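Local coordinates for protein serpin-12 (Manduca sexta, PDB 6CJ7) that probably inhibits serine proteases as a serpin and controls the prophenoloxidase activation system in larval hemolymph, at residues Asn137-Ser140 with Trp141-Ser144. Residues are numbered along the deposited sequence; the frame is centred on the assembly and turned at random.
Sequences NINS and WIAS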
loop_
_atom_site.group_PDB
_atom_site.type_symbol
_atom_site.label_atom_id
_atom_site.label_comp_id
_atom_site.label_asym_id
_atom_site.label_seq_id
_atom_site.Cartn_x
_atom_site.Cartn_y
_atom_site.Cartn_z
ATOM N N ASN A 137 15.721 17.264 -1.978
ATOM C CA ASN A 137 15.210 17.252 -3.347
ATOM C C ASN A 137 14.303 16.053 -3.594
ATOM O O ASN A 137 13.263 16.178 -4.256
ATOM C CB ASN A 137 16.367 17.265 -4.346
ATOM C CG ASN A 137 16.930 18.654 -4.563
ATOM O OD1 ASN A 137 16.230 19.655 -4.388
ATOM N ND2 ASN A 137 18.199 18.723 -4.943
ATOM N N ILE A 138 14.669 14.888 -3.065
ATOM C CA ILE A 138 13.818 13.711 -3.227
ATOM C C ILE A 138 12.503 13.908 -2.482
ATOM O O ILE A 138 11.422 13.646 -3.023
ATOM C CB ILE A 138 14.550 12.445 -2.753
ATOM C CG1 ILE A 138 15.685 12.102 -3.737
ATOM C CG2 ILE A 138 13.568 11.284 -2.634
ATOM C CD1 ILE A 138 16.678 11.083 -3.188
ATOM N N ASN A 139 12.577 14.392 -1.240
ATOM C CA ASN A 139 11.361 14.593 -0.456
ATOM C C ASN A 139 10.454 15.633 -1.097
ATOM O O ASN A 139 9.227 15.483 -1.081
ATOM C CB ASN A 139 11.707 15.005 0.976
ATOM C CG ASN A 139 12.219 13.847 1.819
ATOM O OD1 ASN A 139 11.858 12.695 1.595
ATOM N ND2 ASN A 139 13.051 14.156 2.804
ATOM N N SER A 140 11.032 16.710 -1.639
ATOM C CA SER A 140 10.215 17.727 -2.298
ATOM C C SER A 140 9.504 17.157 -3.519
ATOM O O SER A 140 8.338 17.484 -3.775
ATOM C CB SER A 140 11.076 18.926 -2.697
ATOM O OG SER A 140 11.372 19.734 -1.576
ATOM N N TRP A 141 10.190 16.306 -4.285
ATOM C CA TRP A 141 9.543 15.667 -5.425
ATOM C C TRP A 141 8.397 14.770 -4.970
ATOM O O TRP A 141 7.303 14.804 -5.547
ATOM C CB TRP A 141 10.556 14.869 -6.247
ATOM C CG TRP A 141 9.898 14.153 -7.381
ATOM C CD1 TRP A 141 9.568 14.674 -8.600
ATOM C CD2 TRP A 141 9.442 12.797 -7.387
ATOM N NE1 TRP A 141 8.949 13.720 -9.371
ATOM C CE2 TRP A 141 8.858 12.559 -8.651
ATOM C CE3 TRP A 141 9.475 11.758 -6.451
ATOM C CZ2 TRP A 141 8.302 11.330 -8.997
ATOM C CZ3 TRP A 141 8.930 10.531 -6.803
ATOM C CH2 TRP A 141 8.348 10.331 -8.063
ATOM N N ILE A 142 8.629 13.958 -3.931
ATOM C CA ILE A 142 7.555 13.109 -3.407
ATOM C C ILE A 142 6.378 13.962 -2.959
ATOM O O ILE A 142 5.221 13.669 -3.284
ATOM C CB ILE A 142 8.056 12.226 -2.251
ATOM C CG1 ILE A 142 9.132 11.249 -2.721
ATOM C CG2 ILE A 142 6.883 11.474 -1.602
ATOM C CD1 ILE A 142 9.788 10.524 -1.574
ATOM N N ALA A 143 6.654 15.025 -2.194
ATOM C CA ALA A 143 5.573 15.890 -1.732
ATOM C C ALA A 143 4.805 16.494 -2.902
ATOM O O ALA A 143 3.574 16.623 -2.845
ATOM C CB ALA A 143 6.135 16.985 -0.831
ATOM N N SER A 144 5.511 16.857 -3.980
ATOM C CA SER A 144 4.851 17.439 -5.145
ATOM C C SER A 144 3.933 16.449 -5.850
ATOM O O SER A 144 3.020 16.869 -6.568
ATOM C CB SER A 144 5.893 17.974 -6.133
ATOM O OG SER A 144 6.564 16.920 -6.801
#
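Ile138 and Ile142, one helical turn apart, meet through methyl groups: CG2 of Ile138 lies 4.0 Å from CD1 of Ile142, the two side chains crossing at a slant. In Ile138 it is the branch methyl, CG2, set anti to the backbone N, that faces its neighbour. In Ile142 the longer arm does the touching, and on the way its CG1 passes 3.3 Å from Ile138 O. Ile138 O also accepts a bond from Ile142 N, at 3.0 Å, nearly straight (168°) and in the carbonyl plane. Asn139 O takes Ala143 N at 2.8 Å; backbone bonds from Trp141 N to Asn137 O and from Ser144 N to Ser140 O complete the set, the last bent to 149°. With OG between the backbone N and the carbonyl carbon (chi1 73°), the Ser144 hydroxyl donates to Trp141 O at 2.6 Å; Ser140 OG, differently turned, bonds Gln136 O, four residues back. Further out, the buried Asn139 amide is held through both its polar atoms, ND2 bonding Val154 O. Ile138 and Trp141 touch strand 92-102, while Ile142 and Ala143 pack on the loop after the helix. This amphipathic helix, 131-145, occupies the position of serpin helix F, which packs across the face of the central beta-sheet A.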